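Local coordinates for periplasmic solute binding protein (Pectobacterium atrosepticum, PDB 4RY1), which probably captures a sugar in the periplasm and delivers it to an ABC-type importer, as the binding-protein component of that transport system, at residues E4-W9 against Q57-M62; D77-L82 against L289-K294; T125-A130 against P146-K151; S155-G160 against D214-P219. All coordinates share one frame; numbering follows the deposited sequence. Where two conformers were deposited one is given.

Interaction 1 (E4-W9 against Q57-M62); sequences EIRISW and QEPDVM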
loop_
_atom_site.group_PDB
_atom_site.type_symbol
_atom_site.label_atom_id
_atom_site.label_comp_id
_atom_site.label_asym_id
_atom_site.label_seq_id
_atom_site.Cartn_x
_atom_site.Cartn_y
_atom_site.Cartn_z
ATOM N N GLU A 4 27.288 -8.903 -15.457
ATOM C CA GLU A 4 25.997 -8.295 -15.802
ATOM C C GLU A 4 24.869 -8.739 -14.861
ATOM O O GLU A 4 24.643 -9.939 -14.646
ATOM C CB GLU A 4 25.629 -8.596 -17.265
ATOM C CG GLU A 4 24.345 -7.932 -17.755
ATOM C CD GLU A 4 24.028 -8.288 -19.195
ATOM O OE1 GLU A 4 22.890 -8.715 -19.485
ATOM O OE2 GLU A 4 24.929 -8.146 -20.043
ATOM N N ILE A 5 24.163 -7.743 -14.321
ATOM C CA ILE A 5 22.975 -7.959 -13.509
ATOM C C ILE A 5 21.782 -7.180 -14.054
ATOM O O ILE A 5 21.906 -6.061 -14.563
ATOM C CB ILE A 5 23.182 -7.682 -12.013
ATOM C CG1 ILE A 5 23.554 -6.240 -11.763
ATOM C CG2 ILE A 5 24.290 -8.584 -11.460
ATOM C CD1 ILE A 5 23.557 -5.878 -10.290
ATOM N N ARG A 6 20.621 -7.792 -13.933
ATOM C CA ARG A 6 19.362 -7.223 -14.401
ATOM C C ARG A 6 18.525 -6.823 -13.195
ATOM O O ARG A 6 18.552 -7.498 -12.164
ATOM C CB ARG A 6 18.581 -8.276 -15.180
ATOM C CG ARG A 6 19.240 -8.701 -16.478
ATOM C CD ARG A 6 18.667 -10.018 -16.958
ATOM N NE ARG A 6 17.224 -9.918 -17.081
ATOM C CZ ARG A 6 16.379 -10.935 -16.935
ATOM N NH1 ARG A 6 16.827 -12.163 -16.681
ATOM N NH2 ARG A 6 15.079 -10.713 -17.016
ATOM N N ILE A 7 17.850 -5.688 -13.302
ATOM C CA ILE A 7 16.965 -5.179 -12.215
ATOM C C ILE A 7 15.634 -4.716 -12.796
ATOM O O ILE A 7 15.608 -3.968 -13.772
ATOM C CB ILE A 7 17.635 -4.048 -11.371
ATOM C CG1 ILE A 7 16.671 -3.526 -10.315
ATOM C CG2 ILE A 7 18.157 -2.941 -12.247
ATOM C CD1 ILE A 7 17.342 -2.648 -9.267
ATOM N N SER A 8 14.545 -5.209 -12.215
ATOM C CA SER A 8 13.211 -4.762 -12.561
ATOM C C SER A 8 12.501 -3.993 -11.465
ATOM O O SER A 8 12.676 -4.251 -10.266
ATOM C CB SER A 8 12.318 -5.925 -13.008
ATOM O OG SER A 8 12.003 -6.851 -11.955
ATOM N N TRP A 9 11.656 -3.085 -11.904
ATOM C CA TRP A 9 10.758 -2.368 -11.007
ATOM C C TRP A 9 9.577 -1.783 -11.778
ATOM O O TRP A 9 9.572 -1.802 -12.998
ATOM C CB TRP A 9 11.501 -1.244 -10.224
ATOM C CG TRP A 9 11.863 -0.037 -11.067
ATOM C CD1 TRP A 9 11.121 1.084 -11.241
ATOM C CD2 TRP A 9 13.024 0.121 -11.874
ATOM N NE1 TRP A 9 11.761 1.951 -12.073
ATOM C CE2 TRP A 9 12.928 1.389 -12.496
ATOM C CE3 TRP A 9 14.146 -0.675 -12.135
ATOM C CZ2 TRP A 9 13.887 1.867 -13.385
ATOM C CZ3 TRP A 9 15.102 -0.196 -13.016
ATOM C CH2 TRP A 9 14.979 1.082 -13.613
ATOM N N GLN A 57 13.654 -17.068 -15.896
ATOM C CA GLN A 57 14.051 -15.907 -16.710
ATOM C C GLN A 57 14.013 -14.569 -15.935
ATOM O O GLN A 57 14.181 -13.515 -16.522
ATOM C CB GLN A 57 13.165 -15.768 -17.957
ATOM C CG GLN A 57 13.163 -16.964 -18.893
ATOM C CD GLN A 57 14.551 -17.439 -19.235
ATOM O OE1 GLN A 57 14.988 -18.491 -18.774
ATOM N NE2 GLN A 57 15.265 -16.655 -20.030
ATOM N N GLU A 58 13.730 -14.623 -14.645
ATOM C CA GLU A 58 13.566 -13.399 -13.871
ATOM C C GLU A 58 14.894 -12.631 -13.708
ATOM O O GLU A 58 15.984 -13.211 -13.752
ATOM C CB GLU A 58 12.971 -13.734 -12.513
ATOM C CG GLU A 58 13.868 -14.496 -11.552
ATOM C CD GLU A 58 13.843 -16.020 -11.691
ATOM O OE1 GLU A 58 13.515 -16.568 -12.778
ATOM O OE2 GLU A 58 14.192 -16.655 -10.691
ATOM N N PRO A 59 14.793 -11.314 -13.492
ATOM C CA PRO A 59 15.991 -10.544 -13.239
ATOM C C PRO A 59 16.675 -10.876 -11.936
ATOM O O PRO A 59 16.090 -11.455 -11.027
ATOM C CB PRO A 59 15.501 -9.103 -13.211
ATOM C CG PRO A 59 14.048 -9.109 -13.430
ATOM C CD PRO A 59 13.571 -10.513 -13.406
ATOM N N ASP A 60 17.937 -10.480 -11.848
ATOM C CA ASP A 60 18.743 -10.726 -10.638
ATOM C C ASP A 60 18.178 -10.023 -9.404
ATOM O O ASP A 60 18.227 -10.560 -8.304
ATOM C CB ASP A 60 20.187 -10.284 -10.857
ATOM C CG ASP A 60 20.831 -11.001 -12.025
ATOM O OD1 ASP A 60 20.660 -10.544 -13.169
ATOM O OD2 ASP A 60 21.426 -12.063 -11.785
ATOM N N VAL A 61 17.736 -8.784 -9.621
ATOM C CA VAL A 61 17.100 -7.966 -8.581
ATOM C C VAL A 61 15.698 -7.598 -9.036
ATOM O O VAL A 61 15.505 -7.077 -10.145
ATOM C CB VAL A 61 17.892 -6.686 -8.257
ATOM C CG1 VAL A 61 17.178 -5.825 -7.197
ATOM C CG2 VAL A 61 19.263 -7.050 -7.746
ATOM N N MET A 62 14.722 -7.869 -8.170
ATOM C CA MET A 62 13.320 -7.568 -8.483
ATOM C C MET A 62 12.716 -6.689 -7.404
ATOM O O MET A 62 12.807 -7.006 -6.217
ATOM C CB MET A 62 12.500 -8.856 -8.509
ATOM C CG MET A 62 12.917 -9.869 -9.570
ATOM S SD MET A 62 12.489 -11.639 -9.185
ATOM C CE MET A 62 13.937 -11.963 -8.127
HETATM O O HOH W 1 21.810 -11.392 -15.416
#

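Interaction 2 (D77-L82 against L289-K294); sequences DGFYDL and LFAISK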
loop_
_atom_site.group_PDB
_atom_site.type_symbol
_atom_site.label_atom_id
_atom_site.label_comp_id
_atom_site.label_asym_id
_atom_site.label_seq_id
_atom_site.Cartn_x
_atom_site.Cartn_y
_atom_site.Cartn_z
ATOM N N ASP A 77 9.226 -21.464 -4.722
ATOM C CA ASP A 77 10.637 -21.806 -4.569
ATOM C C ASP A 77 11.378 -20.844 -3.655
ATOM O O ASP A 77 12.454 -21.164 -3.173
ATOM C CB ASP A 77 11.366 -21.773 -5.913
ATOM C CG ASP A 77 10.850 -22.797 -6.903
ATOM O OD1 ASP A 77 10.337 -23.857 -6.481
ATOM O OD2 ASP A 77 10.998 -22.561 -8.131
ATOM N N GLY A 78 10.818 -19.657 -3.441
ATOM C CA GLY A 78 11.499 -18.639 -2.673
ATOM C C GLY A 78 12.554 -17.915 -3.477
ATOM O O GLY A 78 12.892 -18.266 -4.612
ATOM N N PHE A 79 13.048 -16.873 -2.852
ATOM C CA PHE A 79 14.100 -16.048 -3.393
ATOM C C PHE A 79 15.441 -16.399 -2.753
ATOM O O PHE A 79 15.527 -17.211 -1.797
ATOM C CB PHE A 79 13.718 -14.577 -3.217
ATOM C CG PHE A 79 12.499 -14.182 -4.011
ATOM C CD1 PHE A 79 12.515 -14.190 -5.406
ATOM C CD2 PHE A 79 11.308 -13.867 -3.383
ATOM C CE1 PHE A 79 11.396 -13.858 -6.140
ATOM C CE2 PHE A 79 10.187 -13.519 -4.129
ATOM C CZ PHE A 79 10.235 -13.508 -5.507
ATOM N N TYR A 80 16.504 -15.796 -3.276
ATOM C CA TYR A 80 17.799 -15.932 -2.645
ATOM C C TYR A 80 17.736 -15.414 -1.201
ATOM O O TYR A 80 17.225 -14.310 -0.948
ATOM C CB TYR A 80 18.841 -15.190 -3.457
ATOM C CG TYR A 80 20.243 -15.238 -2.905
ATOM C CD1 TYR A 80 21.141 -16.208 -3.333
ATOM C CD2 TYR A 80 20.706 -14.260 -2.011
ATOM C CE1 TYR A 80 22.444 -16.239 -2.866
ATOM C CE2 TYR A 80 21.992 -14.295 -1.533
ATOM C CZ TYR A 80 22.866 -15.278 -1.970
ATOM O OH TYR A 80 24.155 -15.248 -1.483
ATOM N N ASP A 81 18.273 -16.196 -0.276
ATOM C CA ASP A 81 18.231 -15.840 1.144
ATOM C C ASP A 81 19.194 -14.692 1.447
ATOM O O ASP A 81 20.419 -14.865 1.497
ATOM C CB ASP A 81 18.579 -17.060 1.982
ATOM C CG ASP A 81 18.560 -16.805 3.467
ATOM O OD1 ASP A 81 18.208 -15.694 3.921
ATOM O OD2 ASP A 81 18.936 -17.764 4.190
ATOM N N LEU A 82 18.624 -13.510 1.679
ATOM C CA LEU A 82 19.438 -12.303 1.893
ATOM C C LEU A 82 20.295 -12.321 3.159
ATOM O O LEU A 82 21.256 -11.568 3.253
ATOM C CB LEU A 82 18.575 -11.053 1.901
ATOM C CG LEU A 82 17.787 -10.772 0.617
ATOM C CD1 LEU A 82 17.042 -9.460 0.772
ATOM C CD2 LEU A 82 18.660 -10.693 -0.619
ATOM N N LEU A 289 9.728 -4.443 -1.612
ATOM C CA LEU A 289 10.977 -5.096 -1.228
ATOM C C LEU A 289 11.832 -5.192 -2.465
ATOM O O LEU A 289 11.295 -5.246 -3.569
ATOM C CB LEU A 289 10.756 -6.548 -0.742
ATOM C CG LEU A 289 9.591 -6.851 0.203
ATOM C CD1 LEU A 289 9.421 -8.356 0.411
ATOM C CD2 LEU A 289 9.874 -6.232 1.519
ATOM N N PHE A 290 13.147 -5.270 -2.279
ATOM C CA PHE A 290 14.025 -5.793 -3.319
ATOM C C PHE A 290 14.410 -7.219 -2.953
ATOM O O PHE A 290 14.863 -7.479 -1.833
ATOM C CB PHE A 290 15.305 -4.974 -3.496
ATOM C CG PHE A 290 15.133 -3.712 -4.301
ATOM C CD1 PHE A 290 14.565 -3.725 -5.576
ATOM C CD2 PHE A 290 15.609 -2.501 -3.808
ATOM C CE1 PHE A 290 14.426 -2.548 -6.312
ATOM C CE2 PHE A 290 15.483 -1.349 -4.548
ATOM C CZ PHE A 290 14.883 -1.358 -5.783
ATOM N N ALA A 291 14.211 -8.124 -3.917
ATOM C CA ALA A 291 14.566 -9.542 -3.794
ATOM C C ALA A 291 15.612 -9.892 -4.843
ATOM O O ALA A 291 15.654 -9.299 -5.907
ATOM C CB ALA A 291 13.330 -10.407 -3.999
ATOM N N ILE A 292 16.448 -10.866 -4.513
ATOM C CA ILE A 292 17.444 -11.438 -5.429
ATOM C C ILE A 292 16.938 -12.799 -5.949
ATOM O O ILE A 292 16.412 -13.598 -5.193
ATOM C CB ILE A 292 18.812 -11.598 -4.747
ATOM C CG1 ILE A 292 19.350 -10.231 -4.319
ATOM C CG2 ILE A 292 19.812 -12.314 -5.646
ATOM C CD1 ILE A 292 20.649 -10.267 -3.526
ATOM N N SER A 293 17.135 -13.023 -7.244
ATOM C CA SER A 293 16.737 -14.270 -7.891
ATOM C C SER A 293 17.395 -15.448 -7.218
ATOM O O SER A 293 18.586 -15.409 -6.946
ATOM C CB SER A 293 17.144 -14.289 -9.357
ATOM O OG SER A 293 16.991 -15.606 -9.887
ATOM N N LYS A 294 16.606 -16.502 -6.995
ATOM C CA LYS A 294 17.065 -17.683 -6.273
ATOM C C LYS A 294 18.328 -18.208 -6.930
ATOM O O LYS A 294 19.262 -18.609 -6.232
ATOM C CB LYS A 294 15.984 -18.782 -6.189
ATOM C CG LYS A 294 16.268 -19.810 -5.076
ATOM C CD LYS A 294 15.281 -20.967 -5.027
ATOM C CE LYS A 294 15.404 -21.771 -3.722
ATOM N NZ LYS A 294 14.410 -22.881 -3.636
HETATM O O HOH W 2 15.901 -12.063 -1.943
#

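Interaction 3 (T125-A130 against P146-K151); sequences TTWDNA and PVFKQK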
loop_
_atom_site.group_PDB
_atom_site.type_symbol
_atom_site.label_atom_id
_atom_site.label_comp_id
_atom_site.label_asym_id
_atom_site.label_seq_id
_atom_site.Cartn_x
_atom_site.Cartn_y
_atom_site.Cartn_z
ATOM N N THR A 125 -9.156 22.563 1.363
ATOM C CA THR A 125 -10.040 23.588 0.801
ATOM C C THR A 125 -11.492 23.118 0.837
ATOM O O THR A 125 -12.396 23.817 1.286
ATOM C CB THR A 125 -9.617 23.950 -0.630
ATOM O OG1 THR A 125 -8.242 24.346 -0.619
ATOM C CG2 THR A 125 -10.460 25.091 -1.205
ATOM N N THR A 126 -11.704 21.907 0.371
ATOM C CA THR A 126 -13.052 21.330 0.370
ATOM C C THR A 126 -13.680 21.166 1.769
ATOM O O THR A 126 -14.834 21.535 1.984
ATOM C CB THR A 126 -13.077 19.998 -0.377
ATOM O OG1 THR A 126 -12.415 20.162 -1.637
ATOM C CG2 THR A 126 -14.509 19.571 -0.596
ATOM N N TRP A 127 -12.929 20.595 2.709
ATOM C CA TRP A 127 -13.417 20.443 4.091
ATOM C C TRP A 127 -13.765 21.805 4.732
ATOM O O TRP A 127 -14.795 21.948 5.405
ATOM C CB TRP A 127 -12.374 19.687 4.941
ATOM C CG TRP A 127 -12.394 18.190 4.678
ATOM C CD1 TRP A 127 -11.802 17.517 3.612
ATOM C CD2 TRP A 127 -13.085 17.189 5.447
ATOM N NE1 TRP A 127 -12.061 16.180 3.712
ATOM C CE2 TRP A 127 -12.848 15.944 4.813
ATOM C CE3 TRP A 127 -13.875 17.211 6.609
ATOM C CZ2 TRP A 127 -13.370 14.749 5.288
ATOM C CZ3 TRP A 127 -14.398 16.001 7.082
ATOM C CH2 TRP A 127 -14.138 14.789 6.416
ATOM N N ASP A 128 -12.903 22.788 4.503
ATOM C CA ASP A 128 -13.109 24.178 4.975
ATOM C C ASP A 128 -14.368 24.796 4.329
ATOM O O ASP A 128 -15.175 25.431 5.011
ATOM C CB ASP A 128 -11.875 25.058 4.689
ATOM C CG ASP A 128 -10.709 24.784 5.638
ATOM O OD1 ASP A 128 -10.896 24.052 6.633
ATOM O OD2 ASP A 128 -9.609 25.311 5.374
ATOM N N ASN A 129 -14.556 24.577 3.028
ATOM C CA ASN A 129 -15.768 25.057 2.330
ATOM C C ASN A 129 -17.062 24.405 2.857
ATOM O O ASN A 129 -18.100 25.053 2.942
ATOM C CB ASN A 129 -15.650 24.870 0.810
ATOM C CG ASN A 129 -14.608 25.785 0.175
ATOM O OD1 ASN A 129 -14.131 26.749 0.785
ATOM N ND2 ASN A 129 -14.283 25.510 -1.080
ATOM N N ALA A 130 -16.989 23.122 3.191
ATOM C CA ALA A 130 -18.109 22.417 3.854
ATOM C C ALA A 130 -18.359 22.865 5.300
ATOM O O ALA A 130 -19.427 22.617 5.841
ATOM C CB ALA A 130 -17.876 20.915 3.836
ATOM N N PRO A 146 -23.476 13.967 5.188
ATOM C CA PRO A 146 -24.683 14.758 4.903
ATOM C C PRO A 146 -24.419 16.238 4.845
ATOM O O PRO A 146 -25.085 16.971 4.101
ATOM C CB PRO A 146 -25.582 14.448 6.093
ATOM C CG PRO A 146 -25.186 13.062 6.475
ATOM C CD PRO A 146 -23.698 13.047 6.315
ATOM N N VAL A 147 -23.457 16.689 5.636
ATOM C CA VAL A 147 -23.085 18.089 5.634
ATOM C C VAL A 147 -22.452 18.495 4.287
ATOM O O VAL A 147 -22.799 19.527 3.692
ATOM C CB VAL A 147 -22.177 18.454 6.810
ATOM C CG1 VAL A 147 -21.757 19.901 6.698
ATOM C CG2 VAL A 147 -22.859 18.200 8.159
ATOM N N PHE A 148 -21.513 17.689 3.812
ATOM C CA PHE A 148 -20.934 17.918 2.476
ATOM C C PHE A 148 -22.030 18.034 1.414
ATOM O O PHE A 148 -22.042 18.974 0.602
ATOM C CB PHE A 148 -19.985 16.775 2.091
ATOM C CG PHE A 148 -18.532 17.021 2.458
ATOM C CD1 PHE A 148 -18.142 17.279 3.766
ATOM C CD2 PHE A 148 -17.544 16.948 1.486
ATOM C CE1 PHE A 148 -16.796 17.494 4.085
ATOM C CE2 PHE A 148 -16.203 17.165 1.790
ATOM C CZ PHE A 148 -15.822 17.434 3.095
ATOM N N LYS A 149 -22.923 17.055 1.433
ATOM C CA LYS A 149 -24.012 16.936 0.459
ATOM C C LYS A 149 -24.912 18.178 0.489
ATOM O O LYS A 149 -25.192 18.779 -0.544
ATOM C CB LYS A 149 -24.852 15.688 0.751
ATOM C CG LYS A 149 -25.893 15.393 -0.308
ATOM C CD LYS A 149 -26.774 14.223 0.065
ATOM C CE LYS A 149 -27.767 13.997 -1.057
ATOM N NZ LYS A 149 -28.494 12.714 -0.918
ATOM N N GLN A 150 -25.331 18.569 1.685
ATOM C CA GLN A 150 -26.255 19.701 1.830
ATOM C C GLN A 150 -25.559 21.020 1.496
ATOM O O GLN A 150 -26.111 21.894 0.809
ATOM C CB GLN A 150 -26.840 19.759 3.246
ATOM C CG GLN A 150 -27.754 20.965 3.503
ATOM C CD GLN A 150 -28.979 21.009 2.601
ATOM O OE1 GLN A 150 -29.519 19.974 2.204
ATOM N NE2 GLN A 150 -29.437 22.218 2.290
ATOM N N LYS A 151 -24.343 21.166 1.988
ATOM C CA LYS A 151 -23.639 22.440 1.909
ATOM C C LYS A 151 -22.960 22.684 0.558
ATOM O O LYS A 151 -22.982 23.799 0.025
ATOM C CB LYS A 151 -22.630 22.574 3.048
ATOM C CG LYS A 151 -21.923 23.914 3.041
ATOM C CD LYS A 151 -21.922 24.582 4.400
ATOM C CE LYS A 151 -21.442 26.017 4.277
ATOM N NZ LYS A 151 -20.779 26.488 5.521
HETATM O O HOH W 3 -17.837 27.243 5.242
#

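Interaction 4 (S155-G160 against D214-P219); sequences SYYPLG and DSHVIP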
loop_
_atom_site.group_PDB
_atom_site.type_symbol
_atom_site.label_atom_id
_atom_site.label_comp_id
_atom_site.label_asym_id
_atom_site.label_seq_id
_atom_site.Cartn_x
_atom_site.Cartn_y
_atom_site.Cartn_z
ATOM N N SER A 155 -22.241 16.319 -5.586
ATOM C CA SER A 155 -20.940 15.942 -6.195
ATOM C C SER A 155 -19.799 15.797 -5.193
ATOM O O SER A 155 -18.768 15.216 -5.518
ATOM C CB SER A 155 -20.507 16.974 -7.235
ATOM O OG SER A 155 -21.295 16.886 -8.398
ATOM N N TYR A 156 -19.976 16.379 -4.003
ATOM C CA TYR A 156 -18.918 16.495 -2.994
ATOM C C TYR A 156 -18.983 15.440 -1.913
ATOM O O TYR A 156 -20.028 15.224 -1.313
ATOM C CB TYR A 156 -18.995 17.876 -2.347
ATOM C CG TYR A 156 -18.542 18.947 -3.318
ATOM C CD1 TYR A 156 -19.421 19.518 -4.236
ATOM C CD2 TYR A 156 -17.216 19.353 -3.347
ATOM C CE1 TYR A 156 -18.986 20.483 -5.145
ATOM C CE2 TYR A 156 -16.769 20.299 -4.246
ATOM C CZ TYR A 156 -17.654 20.868 -5.144
ATOM O OH TYR A 156 -17.200 21.823 -6.030
ATOM N N TYR A 157 -17.827 14.830 -1.638
ATOM C CA TYR A 157 -17.736 13.728 -0.680
ATOM C C TYR A 157 -16.504 13.890 0.201
ATOM O O TYR A 157 -15.442 14.273 -0.293
ATOM C CB TYR A 157 -17.603 12.378 -1.395
ATOM C CG TYR A 157 -18.763 11.981 -2.285
ATOM C CD1 TYR A 157 -18.868 12.477 -3.575
ATOM C CD2 TYR A 157 -19.740 11.104 -1.843
ATOM C CE1 TYR A 157 -19.917 12.103 -4.407
ATOM C CE2 TYR A 157 -20.801 10.719 -2.663
ATOM C CZ TYR A 157 -20.883 11.229 -3.944
ATOM O OH TYR A 157 -21.908 10.819 -4.748
ATOM N N PRO A 158 -16.630 13.536 1.485
ATOM C CA PRO A 158 -15.472 13.500 2.390
ATOM C C PRO A 158 -14.291 12.666 1.901
ATOM O O PRO A 158 -13.126 13.013 2.150
ATOM C CB PRO A 158 -16.061 12.859 3.659
ATOM C CG PRO A 158 -17.466 13.347 3.668
ATOM C CD PRO A 158 -17.895 13.336 2.232
ATOM N N LEU A 159 -14.618 11.573 1.227
ATOM C CA LEU A 159 -13.665 10.500 0.942
ATOM C C LEU A 159 -13.976 9.826 -0.393
ATOM O O LEU A 159 -15.139 9.548 -0.693
ATOM C CB LEU A 159 -13.764 9.481 2.084
ATOM C CG LEU A 159 -12.878 8.244 2.107
ATOM C CD1 LEU A 159 -11.427 8.667 2.140
ATOM C CD2 LEU A 159 -13.229 7.322 3.277
ATOM N N GLY A 160 -12.931 9.559 -1.184
ATOM C CA GLY A 160 -13.062 8.765 -2.403
ATOM C C GLY A 160 -12.621 7.332 -2.183
ATOM O O GLY A 160 -12.352 6.882 -1.068
ATOM N N ASP A 214 -24.541 5.202 2.247
ATOM C CA ASP A 214 -25.833 5.789 2.632
ATOM C C ASP A 214 -25.667 7.174 3.291
ATOM O O ASP A 214 -26.512 8.069 3.114
ATOM C CB ASP A 214 -26.594 4.844 3.565
ATOM C CG ASP A 214 -27.102 3.584 2.868
ATOM O OD1 ASP A 214 -27.099 3.498 1.619
ATOM O OD2 ASP A 214 -27.532 2.662 3.599
ATOM N N SER A 215 -24.570 7.352 4.028
ATOM C CA SER A 215 -24.220 8.636 4.683
ATOM C C SER A 215 -23.534 9.693 3.790
ATOM O O SER A 215 -23.191 10.768 4.267
ATOM C CB SER A 215 -23.318 8.412 5.912
ATOM O OG SER A 215 -23.923 7.579 6.880
ATOM N N HIS A 216 -23.326 9.381 2.509
ATOM C CA HIS A 216 -22.620 10.277 1.582
ATOM C C HIS A 216 -21.177 10.552 2.021
ATOM O O HIS A 216 -20.631 11.620 1.764
ATOM C CB HIS A 216 -23.392 11.600 1.372
ATOM C CG HIS A 216 -23.183 12.238 0.025
ATOM N ND1 HIS A 216 -22.214 13.188 -0.223
ATOM C CD2 HIS A 216 -23.851 12.074 -1.145
ATOM C CE1 HIS A 216 -22.282 13.567 -1.488
ATOM N NE2 HIS A 216 -23.268 12.908 -2.068
ATOM N N VAL A 217 -20.549 9.572 2.670
ATOM C CA VAL A 217 -19.119 9.714 2.983
ATOM C C VAL A 217 -18.263 9.410 1.756
ATOM O O VAL A 217 -17.333 10.134 1.445
ATOM C CB VAL A 217 -18.688 8.839 4.170
ATOM C CG1 VAL A 217 -17.192 9.002 4.421
ATOM C CG2 VAL A 217 -19.433 9.269 5.414
ATOM N N ILE A 218 -18.595 8.314 1.092
ATOM C CA ILE A 218 -17.959 7.921 -0.160
ATOM C C ILE A 218 -19.003 7.765 -1.256
ATOM O O ILE A 218 -20.152 7.456 -0.973
ATOM C CB ILE A 218 -17.190 6.582 -0.036
ATOM C CG1 ILE A 218 -18.137 5.394 0.134
ATOM C CG2 ILE A 218 -16.132 6.656 1.070
ATOM C CD1 ILE A 218 -17.428 4.066 0.246
ATOM N N PRO A 219 -18.611 7.955 -2.523
ATOM C CA PRO A 219 -19.522 7.589 -3.604
ATOM C C PRO A 219 -19.648 6.091 -3.760
ATOM O O PRO A 219 -18.761 5.345 -3.345
ATOM C CB PRO A 219 -18.851 8.153 -4.858
ATOM C CG PRO A 219 -17.787 9.079 -4.367
ATOM C CD PRO A 219 -17.343 8.465 -3.059
#

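Interaction 1 (E4-W9 against Q57-M62)
The guanidinium of Arg6 lies over Pro59, whose CA sits beneath the centre of one face, 3.7 Å from Arg6 CZ, while the carbonyl of Gln57 closes the edge in plane. NH1 and NH2 of Arg6 both donate end-on to Gln57 O, each at 3.0 Å, so a single backbone oxygen takes two bonds and fixes the rotation of the group; NH2 approaches in the carbonyl plane, NH1 from above it. Arg6 NE forms a salt bridge with Glu38 on strand 33-40. The aliphatic start of the chain is used too, with Arg6 CB 3.7 Å from Pro59 CB. Asp60 crosses the arginine side chain at about a right angle: its CG stands beside its own backbone N (chi1 -58°), and OD1 accepts from Arg6 N at 2.9 Å on the anti side of the carboxylate. A water bridges that OD1 to Glu4 O, and OD2 bonds Ser296. Beyond Asp60 the backbones pair directly, Val61 N to Arg6 O at 3.0 Å and Ser8 N to Val61 O at 2.9 Å. Ile7 and Val61 lie side by side under helix 299-310; on the other face Ser8 OG touches Pro59 CG (3.4 Å) and bonds Tyr45. Strand 3-10 pairs in parallel with both 33-40 and 61-64, helices 13-29 and 45-55 making the connections, a beta-alpha-beta pattern as in the alpha/beta lobes of periplasmic binding proteins.

Interaction 2 (D77-L82 against L289-K294)
The end of strand 284-292, in the mixed sheet of this solute-binding fold, is met by the loop 77-82, the two running 125° apart. One direct backbone bond joins them, Tyr80 N to Ile292 O at 2.9 Å, and a water extends the pairing by donating to Tyr80 O and accepting from Ile292 N. Ala291 CB makes a CH-pi contact over one face of the Phe79 ring, 4.0 Å from its centroid and displaced toward the rim. Ile292 serves two neighbours: CG2 packs alongside Tyr80 CB at 3.7 Å, and CD1 meets Leu82 CD2 at 3.5 Å. The fully extended chain of Lys294 passes Gly78 O and ends with NZ on a lone pair of Asp77 O, 2.6 Å away, bringing its positive charge to a main-chain carbonyl; the Asp77 carboxylate is not in contact with it. Around this join, Phe79 also packs on Met62 and Ile64 of strand 61-64, Leu82 pairs through its backbone with Leu108 of strand 107-123, and helix 299-310 covers Ile292 through Ala302 and Met306.

Interaction 3 (T125-A130 against P146-K151)
Helix segments 125-130 and 146-151 cross steeply, their axes 76° apart and 10.0 Å from each other at closest approach; the nearest CA atoms are those of Ala130 and Phe148. The Phe148 ring carries most of the contact. Its edge points at the face of Trp127 in a T-shaped pair, planes at 72°, with CZ 3.6 Å from Trp127 CD2. Ala130 CB lies over one face of the same phenyl ring, 3.9 Å from its centroid, as a CH-pi contact, and Thr126 CG2 reaches CE2 at 3.8 Å. Toward solvent, Lys151 CD runs past Ala130 O at 3.5 Å, and a water links Lys151 NZ to Asn129 O. No direct hydrogen bond joins the segments. Trp127 has its own hold, with NE1 bonded to Ala244 O and its ring edge-to-face with Tyr134; Thr126 OG1 bonds Gly241 O. An aromatic edge-to-face pair with an alanine methyl over the phenyl face thus joins helix 124-130, which follows strand 107-123, to helix 138-152 in the solute-binding fold.

Interaction 4 (S155-G160 against D214-P219)
Segments 155-160 and 214-219, both irregular, draw closest at Pro158-Val217 and Leu159-Ile218, just after helix 199-214 closes in a Schellman motif, with His216 at positive phi. Tyr157 is sandwiched between two rings. On one face His216 forms an offset stack, planes 8° apart and centroids 4.0 Å apart, with Tyr157 CE2 over the centre of the imidazole. On the opposite face Pro219 CG stands almost on the ring normal, 3.5 Å from the centroid, a close CH-pi contact. Farther along, Leu159 CD2 and Ile218 CG2 pack side by side at 3.7 Å, and Ile218 CA makes a CA-H...O contact with Leu159 O at 3.3 Å. The one hydrogen bond across, Leu159 N to Val217 O at 3.1 Å, is weak and bent to 135°. His216 NE2 has a weak bond to Asp154, and Tyr223 meets the Tyr157 ring edge-to-face. Cohesion therefore comes mainly from stacked rings and apolar groups; His216 O, buried near Pro158 CD (3.3 Å), has no hydrogen-bond partner in the model, which probably carries some energetic cost.

The four contacts form two clusters on opposite sides of the chain's centre. Interactions 1 and 2, centres 11 Å apart, share a sheet: strands 61-64 and 284-292 are neighbours in it, and Met62 N and Asp60 O probably bond Ala291 O and Ser293 N. Interactions 3 and 4, centres 10 Å apart, meet where Phe148 packs against Tyr157 and Pro158. Between the clusters centres lie 42 to 49 Å apart with no touch. Along the chain, interaction 1 closes first, and interactions 3 and then 4 fall between the segments of interaction 2. The chain thus leaves one region, builds the other and returns, consistent with the two-lobed architecture of solute-binding proteins.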